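Local coordinates for protein - conserved hypothetical (Bacillus anthracis, PDB 4LES) that is of unknown function, a conserved hypothetical protein in which a short helix packs on one face of a four-stranded antiparallel sheet, at residues V90-K95 against V111-E116; W150-Y155 against N178-I183; D94-E99 against D156-E161. All blocks are in the same frame, centred on the assembly; numbering follows the deposited sequence.

Contact 1 of 3, residues V90-K95 against V111-E116; sequences VVERDK and VFIVVE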
loop_
_atom_site.group_PDB
_atom_site.type_symbol
_atom_site.label_atom_id
_atom_site.label_comp_id
_atom_site.label_asym_id
_atom_site.label_seq_id
_atom_site.Cartn_x
_atom_site.Cartn_y
_atom_site.Cartn_z
ATOM N N VAL A 90 -7.294 -2.273 0.333
ATOM C CA VAL A 90 -6.457 -2.652 1.453
ATOM C C VAL A 90 -6.782 -4.127 1.650
ATOM O O VAL A 90 -7.955 -4.492 1.653
ATOM C CB VAL A 90 -6.789 -1.862 2.718
ATOM C CG1 VAL A 90 -6.021 -2.415 3.898
ATOM C CG2 VAL A 90 -6.499 -0.378 2.514
ATOM N N VAL A 91 -5.764 -4.966 1.791
ATOM C CA VAL A 91 -5.974 -6.411 1.948
ATOM C C VAL A 91 -5.274 -6.955 3.184
ATOM O O VAL A 91 -4.111 -6.680 3.407
ATOM C CB VAL A 91 -5.413 -7.163 0.738
ATOM C CG1 VAL A 91 -5.641 -8.669 0.877
ATOM C CG2 VAL A 91 -6.089 -6.652 -0.526
ATOM N N GLU A 92 -6.006 -7.728 3.970
ATOM C CA GLU A 92 -5.493 -8.365 5.169
ATOM C C GLU A 92 -5.238 -9.799 4.788
ATOM O O GLU A 92 -6.169 -10.506 4.371
ATOM C CB GLU A 92 -6.550 -8.288 6.285
ATOM C CG GLU A 92 -6.183 -9.006 7.565
ATOM C CD GLU A 92 -7.281 -8.932 8.619
ATOM O OE1 GLU A 92 -8.426 -8.547 8.300
ATOM O OE2 GLU A 92 -6.990 -9.274 9.782
ATOM N N ARG A 93 -3.994 -10.240 4.899
ATOM C CA ARG A 93 -3.659 -11.616 4.517
ATOM C C ARG A 93 -2.589 -12.305 5.340
ATOM O O ARG A 93 -1.829 -11.677 6.049
ATOM C CB ARG A 93 -3.310 -11.689 3.025
ATOM C CG ARG A 93 -2.285 -10.696 2.534
ATOM C CD ARG A 93 -2.402 -10.500 1.027
ATOM N NE ARG A 93 -1.775 -11.567 0.277
ATOM C CZ ARG A 93 -2.068 -11.907 -0.975
ATOM N NH1 ARG A 93 -1.408 -12.902 -1.541
ATOM N NH2 ARG A 93 -3.023 -11.300 -1.658
ATOM N N ASP A 94 -2.574 -13.625 5.211
ATOM C CA ASP A 94 -1.650 -14.530 5.931
ATOM C C ASP A 94 -0.259 -14.684 5.310
ATOM O O ASP A 94 0.633 -15.224 5.940
ATOM C CB ASP A 94 -2.278 -15.928 6.001
ATOM C CG ASP A 94 -2.563 -16.524 4.600
ATOM O OD1 ASP A 94 -2.727 -15.758 3.612
ATOM O OD2 ASP A 94 -2.645 -17.763 4.485
ATOM N N LYS A 95 -0.076 -14.248 4.069
ATOM C CA LYS A 95 1.220 -14.385 3.416
ATOM C C LYS A 95 1.321 -13.584 2.119
ATOM O O LYS A 95 0.306 -13.111 1.573
ATOM C CB LYS A 95 1.504 -15.861 3.105
ATOM C CG LYS A 95 0.534 -16.453 2.098
ATOM C CD LYS A 95 0.830 -17.906 1.756
ATOM C CE LYS A 95 -0.169 -18.383 0.709
ATOM N NZ LYS A 95 0.070 -19.782 0.274
ATOM N N VAL A 111 -0.624 -10.189 10.926
ATOM C CA VAL A 111 -1.048 -10.340 9.529
ATOM C C VAL A 111 -0.342 -9.313 8.669
ATOM O O VAL A 111 0.191 -8.344 9.176
ATOM C CB VAL A 111 -2.586 -10.138 9.331
ATOM C CG1 VAL A 111 -3.365 -11.287 9.911
ATOM C CG2 VAL A 111 -3.059 -8.830 9.938
ATOM N N PHE A 112 -0.318 -9.554 7.366
ATOM C CA PHE A 112 0.189 -8.570 6.442
ATOM C C PHE A 112 -0.993 -7.701 6.060
ATOM O O PHE A 112 -2.070 -8.228 5.752
ATOM C CB PHE A 112 0.739 -9.207 5.169
ATOM C CG PHE A 112 2.049 -9.896 5.347
ATOM C CD1 PHE A 112 3.180 -9.170 5.692
ATOM C CD2 PHE A 112 2.172 -11.252 5.118
ATOM C CE1 PHE A 112 4.400 -9.795 5.842
ATOM C CE2 PHE A 112 3.391 -11.891 5.278
ATOM C CZ PHE A 112 4.505 -11.161 5.638
ATOM N N ILE A 113 -0.825 -6.387 6.123
ATOM C CA ILE A 113 -1.867 -5.474 5.646
ATOM C C ILE A 113 -1.250 -4.844 4.427
ATOM O O ILE A 113 -0.174 -4.240 4.524
ATOM C CB ILE A 113 -2.238 -4.386 6.663
ATOM C CG1 ILE A 113 -2.753 -5.035 7.959
ATOM C CG2 ILE A 113 -3.315 -3.463 6.092
ATOM C CD1 ILE A 113 -3.968 -5.939 7.755
ATOM N N VAL A 114 -1.878 -5.054 3.273
ATOM C CA VAL A 114 -1.374 -4.515 2.014
ATOM C C VAL A 114 -2.242 -3.349 1.575
ATOM O O VAL A 114 -3.449 -3.480 1.502
ATOM C CB VAL A 114 -1.447 -5.563 0.887
ATOM C CG1 VAL A 114 -0.910 -4.990 -0.428
ATOM C CG2 VAL A 114 -0.682 -6.816 1.272
ATOM N N VAL A 115 -1.638 -2.197 1.336
ATOM C CA VAL A 115 -2.358 -1.035 0.791
ATOM C C VAL A 115 -1.916 -0.915 -0.680
ATOM O O VAL A 115 -0.756 -0.611 -0.969
ATOM C CB VAL A 115 -2.020 0.263 1.563
ATOM C CG1 VAL A 115 -2.707 1.459 0.949
ATOM C CG2 VAL A 115 -2.398 0.150 3.040
ATOM N N GLU A 116 -2.819 -1.181 -1.606
ATOM C CA GLU A 116 -2.535 -1.040 -3.039
ATOM C C GLU A 116 -2.833 0.395 -3.475
ATOM O O GLU A 116 -3.947 0.874 -3.350
ATOM C CB GLU A 116 -3.396 -1.990 -3.858
ATOM C CG GLU A 116 -3.007 -3.443 -3.697
ATOM C CD GLU A 116 -3.814 -4.359 -4.600
ATOM O OE1 GLU A 116 -4.923 -3.956 -5.041
ATOM O OE2 GLU A 116 -3.344 -5.490 -4.853
#
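A chi1 of 173° on Val-90 sets CG1 opposite the backbone N and slants it toward Ile-113, where Val-90 CG1 and Ile-113 CG2 touch at 3.6 Å. The other branch of Ile-113 heads toward Glu-92: with chi1 at -60°, CG1 lies opposite the carbonyl carbon, and CD1 reaches alongside Glu-92, 3.8 Å from Glu-92 CB. The extended Glu-92 chain then crosses the CG2 methyl of Val-111, while its OE2 lies close to Asp-189 OD1. Two acidic groups so near each other could raise the proton affinity of one of them.

Between the strands the register is set by the backbone bonds. Val-91 and Val-114 form an antiparallel hydrogen-bonded pair, N to O 2.8 Å in both directions, and Arg-93 and Phe-112 repeat the pattern with both N to O distances at 2.9 Å. Val-90 with Val-115 and Glu-92 with Ile-113 are the non-hydrogen-bonded pairs.

On the face that carries Val-91, Arg-93, Phe-112 and Val-114, Arg-93 CD lies across Val-114 CG2 at 4.1 Å. Arg-93 bends at chi3, and its NE bonds to Lys-95 O at 2.9 Å, straight (179°) and in the guanidinium plane, which fixes the rotation of the group. NH1 makes a salt bridge to Glu-158 and NH2 another to a phosphate. The Phe-112 ring presents its edge to the turning chain, CD2 3.7 Å from Lys-95 CA.

These strands are the inner pair of a four-stranded sheet. Val-90 and Glu-92 bond onward to strand 69-79, and Val-111, Ile-113 and Val-115 to strand 174-184. Helix 185-190 packs on Glu-92 and Ile-113 through Phe-188, whereas helix 149-158 lies on the face of Arg-93 and Val-114.

Contact 2 of 3, residues W150-Y155 against N178-I183; sequences WAASSY and NKVYVI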
loop_
_atom_site.group_PDB
_atom_site.type_symbol
_atom_site.label_atom_id
_atom_site.label_comp_id
_atom_site.label_asym_id
_atom_site.label_seq_id
_atom_site.Cartn_x
_atom_site.Cartn_y
_atom_site.Cartn_z
ATOM N N TRP A 150 10.651 -5.454 2.269
ATOM C CA TRP A 150 10.869 -6.821 1.756
ATOM C C TRP A 150 9.535 -7.487 1.379
ATOM O O TRP A 150 9.365 -7.974 0.262
ATOM C CB TRP A 150 11.701 -7.648 2.752
ATOM C CG TRP A 150 12.154 -9.063 2.291
ATOM C CD1 TRP A 150 12.319 -10.158 3.099
ATOM C CD2 TRP A 150 12.461 -9.519 0.942
ATOM N NE1 TRP A 150 12.733 -11.248 2.357
ATOM C CE2 TRP A 150 12.818 -10.890 1.036
ATOM C CE3 TRP A 150 12.470 -8.908 -0.324
ATOM C CZ2 TRP A 150 13.179 -11.653 -0.087
ATOM C CZ3 TRP A 150 12.829 -9.676 -1.441
ATOM C CH2 TRP A 150 13.174 -11.030 -1.309
ATOM N N ALA A 151 8.584 -7.467 2.298
ATOM C CA ALA A 151 7.262 -8.035 2.041
ATOM C C ALA A 151 6.644 -7.346 0.829
ATOM O O ALA A 151 6.077 -8.007 -0.041
ATOM C CB ALA A 151 6.380 -7.872 3.257
ATOM N N ALA A 152 6.783 -6.019 0.763
ATOM C CA ALA A 152 6.258 -5.236 -0.363
ATOM C C ALA A 152 6.873 -5.693 -1.675
ATOM O O ALA A 152 6.192 -5.755 -2.711
ATOM C CB ALA A 152 6.490 -3.751 -0.152
ATOM N N SER A 153 8.160 -6.029 -1.629
ATOM C CA SER A 153 8.852 -6.508 -2.810
ATOM C C SER A 153 8.319 -7.885 -3.227
ATOM O O SER A 153 8.128 -8.139 -4.416
ATOM C CB SER A 153 10.359 -6.563 -2.559
ATOM O OG SER A 153 11.029 -7.065 -3.697
ATOM N N SER A 154 8.077 -8.759 -2.248
ATOM C CA SER A 154 7.548 -10.102 -2.519
ATOM C C SER A 154 6.153 -10.000 -3.084
ATOM O O SER A 154 5.796 -10.736 -4.006
ATOM C CB SER A 154 7.491 -10.927 -1.246
ATOM O OG SER A 154 8.734 -10.863 -0.590
ATOM N N TYR A 155 5.365 -9.089 -2.520
ATOM C CA TYR A 155 3.994 -8.876 -2.984
ATOM C C TYR A 155 4.000 -8.322 -4.393
ATOM O O TYR A 155 3.137 -8.664 -5.190
ATOM C CB TYR A 155 3.229 -7.940 -2.064
ATOM C CG TYR A 155 1.795 -7.754 -2.478
ATOM C CD1 TYR A 155 0.832 -8.684 -2.125
ATOM C CD2 TYR A 155 1.410 -6.669 -3.245
ATOM C CE1 TYR A 155 -0.489 -8.519 -2.500
ATOM C CE2 TYR A 155 0.098 -6.500 -3.636
ATOM C CZ TYR A 155 -0.852 -7.433 -3.257
ATOM O OH TYR A 155 -2.155 -7.277 -3.633
ATOM N N ASN A 178 2.616 0.085 -3.865
ATOM C CA ASN A 178 2.058 -0.841 -2.893
ATOM C C ASN A 178 2.827 -0.802 -1.579
ATOM O O ASN A 178 4.032 -0.784 -1.599
ATOM C CB ASN A 178 2.052 -2.257 -3.466
ATOM C CG ASN A 178 1.104 -2.385 -4.651
ATOM O OD1 ASN A 178 0.078 -1.714 -4.711
ATOM N ND2 ASN A 178 1.456 -3.204 -5.600
ATOM N N LYS A 179 2.131 -0.747 -0.452
ATOM C CA LYS A 179 2.799 -0.790 0.855
ATOM C C LYS A 179 2.353 -2.060 1.556
ATOM O O LYS A 179 1.177 -2.458 1.444
ATOM C CB LYS A 179 2.337 0.351 1.762
ATOM C CG LYS A 179 2.226 1.713 1.134
ATOM C CD LYS A 179 3.563 2.263 0.753
ATOM C CE LYS A 179 3.379 3.747 0.469
ATOM N NZ LYS A 179 4.471 4.297 -0.341
ATOM N N VAL A 180 3.253 -2.671 2.309
ATOM C CA VAL A 180 2.916 -3.861 3.067
ATOM C C VAL A 180 3.362 -3.698 4.510
ATOM O O VAL A 180 4.540 -3.446 4.789
ATOM C CB VAL A 180 3.531 -5.135 2.446
ATOM C CG1 VAL A 180 3.144 -6.370 3.242
ATOM C CG2 VAL A 180 3.083 -5.274 0.998
ATOM N N TYR A 181 2.410 -3.847 5.426
ATOM C CA TYR A 181 2.677 -3.721 6.853
ATOM C C TYR A 181 2.442 -5.029 7.586
ATOM O O TYR A 181 1.673 -5.883 7.142
ATOM C CB TYR A 181 1.778 -2.638 7.452
ATOM C CG TYR A 181 1.756 -1.348 6.664
ATOM C CD1 TYR A 181 0.870 -1.175 5.602
ATOM C CD2 TYR A 181 2.632 -0.309 6.958
ATOM C CE1 TYR A 181 0.834 0.011 4.875
ATOM C CE2 TYR A 181 2.602 0.885 6.231
ATOM C CZ TYR A 181 1.704 1.031 5.182
ATOM O OH TYR A 181 1.665 2.209 4.455
ATOM N N VAL A 182 3.143 -5.200 8.702
ATOM C CA VAL A 182 2.961 -6.362 9.549
ATOM C C VAL A 182 2.252 -5.821 10.787
ATOM O O VAL A 182 2.820 -5.042 11.532
ATOM C CB VAL A 182 4.297 -7.051 9.888
ATOM C CG1 VAL A 182 4.095 -8.138 10.937
ATOM C CG2 VAL A 182 4.907 -7.646 8.626
ATOM N N ILE A 183 1.005 -6.231 10.990
ATOM C CA ILE A 183 0.190 -5.709 12.069
ATOM C C ILE A 183 -0.357 -6.807 12.961
ATOM O O ILE A 183 -0.586 -7.922 12.498
ATOM C CB ILE A 183 -1.026 -4.945 11.475
ATOM C CG1 ILE A 183 -0.563 -3.838 10.536
ATOM C CG2 ILE A 183 -1.901 -4.347 12.563
ATOM C CD1 ILE A 183 0.244 -2.754 11.224
#
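Val-180 points from its strand toward the helix, and its two methyls divide the work. CG1 meets the methyl of Ala-151, with Val-180 CG1 and Ala-151 CB 3.6 Å apart. CG2 is pressed against the backbone of the next residue, 3.5 Å from Ala-152 CA, and also touches Ala-152 CB at 3.9 Å. One turn further along, Tyr-155 CB closes on the same methyl, 4.1 Å from Val-180 CG2. The valine is thus packed against three helix residues that all face the strand, and the branch placement follows from chi1 of -179°, which spreads CG1 and CG2 along the helix surface.

The second point of contact is an amide beside a ring. Asn-178 ND2 comes to the edge of the Tyr-155 ring, 4.1 Å from CE2, and the amide and ring planes stand 85° apart. This is van der Waals contact: the polar ends are engaged by other partners. ND2 donates to Asp-156 OD1, OD1 accepts a weak bond from Ala-117 N, and the Tyr-155 hydroxyl bonds to Glu-116 on the adjacent strand. Both buried side chains are therefore tied at their tips while their flanks pack.

The backbone of Val-180 is held too: its N donates to Ser-147 OG, and it also bonds with the backbone of Asp-148, whose OD1 receives Ala-151 N. The residues leading into the helix are in this way fastened to the strand it covers.

The axes of helix segment 150-155 and strand segment 179-183 approach to 7.0 Å with their directions 128° apart, consistent with the small side chains of Ala-151 and Ala-152 at the interface. The arrangement is alpha/beta packing, a helix laid obliquely on one face of an antiparallel sheet, here over its outer strand within the chain, 174-184.

Contact 3 of 3, residues D94-E99 against D156-E161; sequences DKVGKE and DVEKGE. With PO4 (phosphate ion), chain E.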
loop_
_atom_site.group_PDB
_atom_site.type_symbol
_atom_site.label_atom_id
_atom_site.label_comp_id
_atom_site.label_asym_id
_atom_site.label_seq_id
_atom_site.Cartn_x
_atom_site.Cartn_y
_atom_site.Cartn_z
ATOM N N ASP A 94 -2.574 -13.625 5.211
ATOM C CA ASP A 94 -1.650 -14.530 5.931
ATOM C C ASP A 94 -0.259 -14.684 5.310
ATOM O O ASP A 94 0.633 -15.224 5.940
ATOM C CB ASP A 94 -2.278 -15.928 6.001
ATOM C CG ASP A 94 -2.563 -16.524 4.600
ATOM O OD1 ASP A 94 -2.727 -15.758 3.612
ATOM O OD2 ASP A 94 -2.645 -17.763 4.485
ATOM N N LYS A 95 -0.076 -14.248 4.069
ATOM C CA LYS A 95 1.220 -14.385 3.416
ATOM C C LYS A 95 1.321 -13.584 2.119
ATOM O O LYS A 95 0.306 -13.111 1.573
ATOM C CB LYS A 95 1.504 -15.861 3.105
ATOM C CG LYS A 95 0.534 -16.453 2.098
ATOM C CD LYS A 95 0.830 -17.906 1.756
ATOM C CE LYS A 95 -0.169 -18.383 0.709
ATOM N NZ LYS A 95 0.070 -19.782 0.274
ATOM N N VAL A 96 2.564 -13.422 1.650
ATOM C CA VAL A 96 2.869 -12.747 0.380
ATOM C C VAL A 96 3.953 -13.556 -0.326
ATOM O O VAL A 96 4.693 -14.293 0.323
ATOM C CB VAL A 96 3.336 -11.264 0.551
ATOM C CG1 VAL A 96 2.213 -10.395 1.097
ATOM C CG2 VAL A 96 4.590 -11.166 1.417
ATOM N N GLY A 97 4.023 -13.434 -1.650
ATOM C CA GLY A 97 5.047 -14.126 -2.445
ATOM C C GLY A 97 4.486 -15.099 -3.463
ATOM O O GLY A 97 3.270 -15.157 -3.674
ATOM N N LYS A 98 5.391 -15.832 -4.119
ATOM C CA LYS A 98 5.032 -16.867 -5.103
ATOM C C LYS A 98 5.725 -18.151 -4.739
ATOM O O LYS A 98 6.774 -18.149 -4.099
ATOM C CB LYS A 98 5.483 -16.535 -6.523
ATOM C CG LYS A 98 4.890 -15.291 -7.138
ATOM C CD LYS A 98 5.031 -15.341 -8.646
ATOM C CE LYS A 98 6.475 -15.454 -9.075
ATOM N NZ LYS A 98 6.520 -15.921 -10.479
ATOM N N GLU A 99 5.163 -19.250 -5.210
ATOM C CA GLU A 99 5.723 -20.560 -4.947
ATOM C C GLU A 99 7.148 -20.695 -5.518
ATOM O O GLU A 99 8.008 -21.323 -4.902
ATOM C CB GLU A 99 4.805 -21.612 -5.535
ATOM C CG GLU A 99 5.154 -23.021 -5.142
ATOM C CD GLU A 99 4.120 -24.011 -5.641
ATOM O OE1 GLU A 99 4.201 -25.199 -5.264
ATOM O OE2 GLU A 99 3.225 -23.594 -6.404
ATOM N N ASP A 156 4.982 -7.478 -4.702
ATOM C CA ASP A 156 5.093 -6.902 -6.047
ATOM C C ASP A 156 5.429 -7.970 -7.093
ATOM O O ASP A 156 4.837 -7.968 -8.174
ATOM C CB ASP A 156 6.102 -5.758 -6.078
ATOM C CG ASP A 156 5.612 -4.519 -5.314
ATOM O OD1 ASP A 156 4.391 -4.379 -5.059
ATOM O OD2 ASP A 156 6.460 -3.670 -4.976
ATOM N N VAL A 157 6.367 -8.868 -6.777
ATOM C CA VAL A 157 6.693 -9.986 -7.677
ATOM C C VAL A 157 5.467 -10.912 -7.756
ATOM O O VAL A 157 5.087 -11.368 -8.832
ATOM C CB VAL A 157 7.941 -10.784 -7.223
ATOM C CG1 VAL A 157 8.156 -12.005 -8.118
ATOM C CG2 VAL A 157 9.176 -9.889 -7.247
ATOM N N GLU A 158 4.843 -11.168 -6.615
ATOM C CA GLU A 158 3.636 -11.965 -6.583
ATOM C C GLU A 158 2.620 -11.459 -7.624
ATOM O O GLU A 158 1.962 -12.254 -8.291
ATOM C CB GLU A 158 3.022 -11.924 -5.192
ATOM C CG GLU A 158 1.701 -12.663 -5.097
ATOM C CD GLU A 158 1.070 -12.557 -3.737
ATOM O OE1 GLU A 158 1.751 -12.144 -2.780
ATOM O OE2 GLU A 158 -0.117 -12.893 -3.637
ATOM N N LYS A 159 2.512 -10.138 -7.765
ATOM C CA LYS A 159 1.565 -9.534 -8.714
ATOM C C LYS A 159 2.124 -9.273 -10.119
ATOM O O LYS A 159 1.443 -8.664 -10.939
ATOM C CB LYS A 159 1.000 -8.218 -8.125
ATOM C CG LYS A 159 0.198 -8.414 -6.834
ATOM C CD LYS A 159 -1.013 -9.316 -7.060
ATOM C CE LYS A 159 -1.645 -9.755 -5.752
ATOM N NZ LYS A 159 -2.736 -10.751 -5.952
ATOM N N GLY A 160 3.344 -9.732 -10.402
ATOM C CA GLY A 160 3.968 -9.522 -11.712
ATOM C C GLY A 160 4.503 -8.109 -11.899
ATOM O O GLY A 160 4.675 -7.644 -13.021
ATOM N N GLU A 161 4.778 -7.426 -10.798
ATOM C CA GLU A 161 5.300 -6.064 -10.839
ATOM C C GLU A 161 6.797 -6.195 -10.588
ATOM O O GLU A 161 7.340 -5.827 -9.543
ATOM C CB GLU A 161 4.558 -5.192 -9.822
ATOM C CG GLU A 161 3.038 -5.294 -10.022
ATOM C CD GLU A 161 2.216 -4.402 -9.114
ATOM O OE1 GLU A 161 0.980 -4.577 -9.102
ATOM O OE2 GLU A 161 2.786 -3.529 -8.428
HETATM P P PO4 E . -5.812 -11.117 -4.374
HETATM O O1 PO4 E . -5.131 -10.158 -3.422
HETATM O O2 PO4 E . -7.248 -11.342 -3.985
HETATM O O3 PO4 E . -5.772 -10.509 -5.741
HETATM O O4 PO4 E . -5.086 -12.435 -4.368
#
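Glu-158 reaches Gly-97 with a fully stretched side chain: chi1 of 176° puts CG opposite its own backbone N, and the rest runs on without a bend. The chain lies along the Gly-97 peptide, CG only 3.3 Å from Gly-97 O, and delivers OE1 to Gly-97 N at 2.8 Å. That bond is fairly straight (163° at the hydrogen), but the N-H meets OE1 from above the carboxylate, 47° out of its plane. OE2 is left for Arg-93, so the carboxylate grips a backbone amide with one oxygen and a guanidinium with the other.

Lys-98 lies over the helix backbone. Its CG sits 3.6 Å from Glu-158 CA, and a bend at chi3 carries CE across Val-157 at about a right angle, 4.0 Å from CG1. Lys-159 bends at chi2 and extends beyond it, bringing NZ to a weak bond with phosphate O3 at 3.1 Å; Arg-89 also binds this ion.

The chain turns a corner at Gly-97. Opposite it the helix ends in a Schellman motif: Glu-161 N bonds to Asp-156 O at 2.7 Å and Gly-160 N to Val-157 O at 2.9 Å, with Gly-160 at positive phi as the C-prime residue.

Overall arrangement
The three contacts build one layered unit. Contacts 1 and 2 have centres about 8 Å apart and meet through neighbouring strands, with Ile-113 N 2.7 Å from Tyr-181 O, and through Glu-116 OE2, 2.5 Å from Tyr-155 OH. Contact 3 overlaps contact 1 at the end of strand 83-96, centres about 11 Å apart; they share Asp-94 and Lys-95 and are joined by a salt bridge, Arg-93 NH1 to Glu-158 OE2 at 2.5 Å. Contacts 2 and 3 share helix 149-158, and Val-96 packs on Tyr-155 between them. Arg-93 of contact 1 and, weakly, Lys-159 of contact 3 reach the same phosphate, probably from the crystallisation liquor; such ions can mark a pocket, but none is established here.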